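Local atomic coordinates of NikO protein (Streptomyces tendae, PDB entry 4FQD), a protein that acts as an enolpyruvyl transferase essential in nikkomycin biosynthesis, probably moving the enolpyruvyl group of phosphoenolpyruvate onto a UDP-sugar. Residues D280-D291 against G314-P322. The protein carries 4 engineered substitutions. Residues are numbered along the deposited sequence; the frame is centred on the assembly and turned at random.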
loop_
_atom_site.group_PDB
_atom_site.type_symbol
_atom_site.label_atom_id
_atom_site.label_comp_id
_atom_site.label_asym_id
_atom_site.label_seq_id
_atom_site.Cartn_x
_atom_site.Cartn_y
_atom_site.Cartn_z
ATOM N N ASP A 280 -1.427 -29.880 -11.679
ATOM C CA ASP A 280 -1.790 -29.949 -13.093
ATOM C C ASP A 280 -3.297 -30.132 -13.255
ATOM O O ASP A 280 -3.835 -30.014 -14.355
ATOM C CB ASP A 280 -1.026 -31.069 -13.803
ATOM C CG ASP A 280 -1.245 -32.419 -13.161
ATOM O OD1 ASP A 280 -1.653 -32.453 -11.983
ATOM O OD2 ASP A 280 -1.005 -33.447 -13.829
ATOM N N GLU A 281 -3.966 -30.427 -12.146
ATOM C CA GLU A 281 -5.422 -30.472 -12.097
ATOM C C GLU A 281 -5.896 -29.635 -10.912
ATOM O O GLU A 281 -5.141 -29.436 -9.960
ATOM C CB GLU A 281 -5.915 -31.916 -11.972
ATOM C CG GLU A 281 -5.896 -32.694 -13.278
ATOM C CD GLU A 281 -6.814 -32.098 -14.332
ATOM O OE1 GLU A 281 -7.998 -31.843 -14.024
ATOM O OE2 GLU A 281 -6.351 -31.882 -15.471
ATOM N N PRO A 282 -7.140 -29.125 -10.976
ATOM C CA PRO A 282 -7.721 -28.332 -9.886
ATOM C C PRO A 282 -7.578 -29.010 -8.526
ATOM O O PRO A 282 -8.110 -30.100 -8.314
ATOM C CB PRO A 282 -9.194 -28.242 -10.282
ATOM C CG PRO A 282 -9.168 -28.262 -11.762
ATOM C CD PRO A 282 -8.044 -29.193 -12.139
ATOM N N LEU A 283 -6.856 -28.360 -7.619
ATOM C CA LEU A 283 -6.574 -28.925 -6.306
ATOM C C LEU A 283 -7.717 -28.677 -5.328
ATOM O O LEU A 283 -8.032 -27.533 -4.998
ATOM C CB LEU A 283 -5.276 -28.342 -5.747
ATOM C CG LEU A 283 -4.767 -28.972 -4.449
ATOM C CD1 LEU A 283 -4.346 -30.412 -4.692
ATOM C CD2 LEU A 283 -3.621 -28.162 -3.867
ATOM N N ARG A 284 -8.331 -29.758 -4.862
ATOM C CA ARG A 284 -9.438 -29.659 -3.920
ATOM C C ARG A 284 -8.910 -29.526 -2.495
ATOM O O ARG A 284 -8.115 -30.349 -2.037
ATOM C CB ARG A 284 -10.350 -30.879 -4.043
ATOM C CG ARG A 284 -11.829 -30.569 -3.889
ATOM C CD ARG A 284 -12.678 -31.776 -4.250
ATOM N NE ARG A 284 -12.385 -32.918 -3.390
ATOM C CZ ARG A 284 -13.035 -33.188 -2.263
ATOM N NH1 ARG A 284 -14.019 -32.397 -1.861
ATOM N NH2 ARG A 284 -12.705 -34.246 -1.539
ATOM N N ILE A 285 -9.350 -28.480 -1.803
ATOM C CA ILE A 285 -8.899 -28.206 -0.443
ATOM C C ILE A 285 -10.092 -28.190 0.509
ATOM O O ILE A 285 -10.942 -27.304 0.434
ATOM C CB ILE A 285 -8.174 -26.851 -0.366
ATOM C CG1 ILE A 285 -7.140 -26.735 -1.488
ATOM C CG2 ILE A 285 -7.525 -26.669 0.996
ATOM C CD1 ILE A 285 -6.663 -25.321 -1.740
ATOM N N THR A 286 -10.149 -29.169 1.406
ATOM C CA THR A 286 -11.310 -29.334 2.276
ATOM C C THR A 286 -11.071 -28.845 3.703
ATOM O O THR A 286 -9.933 -28.683 4.141
ATOM C CB THR A 286 -11.773 -30.803 2.329
ATOM O OG1 THR A 286 -10.761 -31.605 2.950
ATOM C CG2 THR A 286 -12.048 -31.328 0.926
ATOM N N GLY A 287 -12.167 -28.619 4.422
ATOM C CA GLY A 287 -12.116 -28.171 5.800
ATOM C C GLY A 287 -13.502 -27.779 6.268
ATOM O O GLY A 287 -14.225 -27.096 5.546
ATOM N N PRO A 288 -13.884 -28.215 7.479
ATOM C CA PRO A 288 -15.219 -27.923 8.014
ATOM C C PRO A 288 -15.444 -26.426 8.202
ATOM O O PRO A 288 -14.798 -25.801 9.043
ATOM C CB PRO A 288 -15.221 -28.640 9.370
ATOM C CG PRO A 288 -13.780 -28.789 9.729
ATOM C CD PRO A 288 -13.060 -28.980 8.429
ATOM N N GLY A 289 -16.352 -25.859 7.416
ATOM C CA GLY A 289 -16.642 -24.441 7.490
ATOM C C GLY A 289 -15.527 -23.602 6.903
ATOM O O GLY A 289 -15.204 -22.532 7.419
ATOM N N ILE A 290 -14.938 -24.087 5.814
ATOM C CA ILE A 290 -13.838 -23.388 5.162
ATOM C C ILE A 290 -14.320 -22.103 4.492
ATOM O O ILE A 290 -13.522 -21.218 4.181
ATOM C CB ILE A 290 -13.127 -24.285 4.123
ATOM C CG1 ILE A 290 -11.697 -23.797 3.875
ATOM C CG2 ILE A 290 -13.919 -24.343 2.828
ATOM C CD1 ILE A 290 -10.906 -24.676 2.930
ATOM N N ASP A 291 -15.629 -22.004 4.277
ATOM C CA ASP A 291 -16.222 -20.798 3.716
ATOM C C ASP A 291 -16.030 -19.615 4.659
ATOM O O ASP A 291 -15.855 -18.480 4.219
ATOM C CB ASP A 291 -17.707 -21.009 3.409
ATOM C CG ASP A 291 -18.458 -21.658 4.559
ATOM O OD1 ASP A 291 -17.890 -21.764 5.667
ATOM O OD2 ASP A 291 -19.624 -22.059 4.353
ATOM N N GLY A 314 -16.634 -23.266 -2.011
ATOM C CA GLY A 314 -17.795 -24.003 -1.547
ATOM C C GLY A 314 -17.986 -23.835 -0.052
ATOM O O GLY A 314 -17.490 -22.876 0.540
ATOM N N ALA A 315 -18.701 -24.771 0.562
ATOM C CA ALA A 315 -18.980 -24.700 1.991
ATOM C C ALA A 315 -17.856 -25.316 2.817
ATOM O O ALA A 315 -17.284 -24.662 3.690
ATOM C CB ALA A 315 -20.297 -25.382 2.304
ATOM N N ASP A 316 -17.547 -26.578 2.538
ATOM C CA ASP A 316 -16.501 -27.285 3.267
ATOM C C ASP A 316 -15.292 -27.568 2.383
ATOM O O ASP A 316 -14.411 -28.343 2.754
ATOM C CB ASP A 316 -17.037 -28.592 3.853
ATOM C CG ASP A 316 -18.182 -28.371 4.819
ATOM O OD1 ASP A 316 -17.932 -27.857 5.931
ATOM O OD2 ASP A 316 -19.331 -28.718 4.471
ATOM N N GLU A 317 -15.254 -26.938 1.214
ATOM C CA GLU A 317 -14.142 -27.132 0.293
ATOM C C GLU A 317 -13.923 -25.928 -0.617
ATOM O O GLU A 317 -14.861 -25.199 -0.943
ATOM C CB GLU A 317 -14.360 -28.388 -0.557
ATOM C CG GLU A 317 -15.489 -28.266 -1.566
ATOM C CD GLU A 317 -15.510 -29.411 -2.560
ATOM O OE1 GLU A 317 -15.124 -29.190 -3.728
ATOM O OE2 GLU A 317 -15.916 -30.527 -2.177
ATOM N N VAL A 318 -12.672 -25.721 -1.013
ATOM C CA VAL A 318 -12.347 -24.751 -2.050
ATOM C C VAL A 318 -11.478 -25.426 -3.103
ATOM O O VAL A 318 -10.760 -26.382 -2.810
ATOM C CB VAL A 318 -11.623 -23.506 -1.492
ATOM C CG1 VAL A 318 -12.490 -22.812 -0.454
ATOM C CG2 VAL A 318 -10.273 -23.881 -0.903
ATOM N N THR A 319 -11.558 -24.937 -4.335
ATOM C CA THR A 319 -10.820 -25.541 -5.433
ATOM C C THR A 319 -9.909 -24.529 -6.119
ATOM O O THR A 319 -10.379 -23.572 -6.732
ATOM C CB THR A 319 -11.769 -26.171 -6.465
ATOM O OG1 THR A 319 -12.478 -27.260 -5.861
ATOM C CG2 THR A 319 -10.989 -26.688 -7.655
ATOM N N ALA A 320 -8.603 -24.749 -6.005
ATOM C CA ALA A 320 -7.620 -23.861 -6.610
ATOM C C ALA A 320 -7.160 -24.395 -7.961
ATOM O O ALA A 320 -6.692 -25.529 -8.066
ATOM C CB ALA A 320 -6.434 -23.670 -5.678
ATOM N N HIS A 321 -7.296 -23.570 -8.994
ATOM C CA HIS A 321 -6.956 -23.976 -10.353
ATOM C C HIS A 321 -5.532 -23.580 -10.727
ATOM O O HIS A 321 -5.093 -22.468 -10.432
ATOM C CB HIS A 321 -7.942 -23.372 -11.355
ATOM C CG HIS A 321 -9.346 -23.865 -11.195
ATOM N ND1 HIS A 321 -9.993 -24.592 -12.169
ATOM C CD2 HIS A 321 -10.225 -23.736 -10.175
ATOM C CE1 HIS A 321 -11.213 -24.890 -11.758
ATOM N NE2 HIS A 321 -11.379 -24.381 -10.548
ATOM N N PRO A 322 -4.805 -24.497 -11.381
ATOM C CA PRO A 322 -3.455 -24.228 -11.884
ATOM C C PRO A 322 -3.457 -23.096 -12.907
ATOM O O PRO A 322 -4.515 -22.733 -13.423
ATOM C CB PRO A 322 -3.069 -25.544 -12.565
ATOM C CG PRO A 322 -3.906 -26.576 -11.895
ATOM C CD PRO A 322 -5.208 -25.895 -11.607
#
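Ile285 N donates to Val318 O over 2.7 Å, a nearly straight bond (160° at the hydrogen) that meets the carbonyl almost end-on. It belongs to the antiparallel pairing of strands 283-286 and 317-320, the two middle strands of a four-stranded mixed sheet in the inverse beta/alpha barrel of this EPSP synthase relative. Strand 27-29 flanks the pair through Val28, and strand 311-313 flanks it through Asp312. Reciprocal bonds join Ile285 to Val318 and Leu283 to Ala320, whose side chains share the buried face. There Ile285 CB rests on Val318 CG2 at 3.7 Å, while Val318 CG1 meets Ile290 CG2 at 3.9 Å; Ile290 also reaches Val318 CG2 by way of its CD1 and so shares that methyl with Ile285. Helix 265-278 packs against this face, receiving Ile285 on Trp271 and Ile272, and Ile290 on Val268.

On the other face Arg284 and Glu317 form a salt bridge, NH1 to OE2 at 2.7 Å, though as a hydrogen bond it is weak and bent. The carboxylate meets the guanidinium at its edge, the planes 52° apart. With CG between its own N and carbonyl carbon (chi1 69°) and the chain extended beyond, Glu317 also lays OE1 against the CG and CD methylenes of Arg284.

Beyond the strands, Asp316 binds the type II turn 287-290 twice: its O accepts from Gly287 N at 2.8 Å, and its OD1 from Gly289 N at 2.9 Å, on the anti side and somewhat out of the carboxylate plane. Ala315 O then receives Asp291 N (3.2 Å). At the far end Pro282 CB sits over one face of the His321 ring, 4.2 Å from its centroid, a CH-pi contact on an imidazole whose NE2 is hydrogen-bonded to Asp312 OD2.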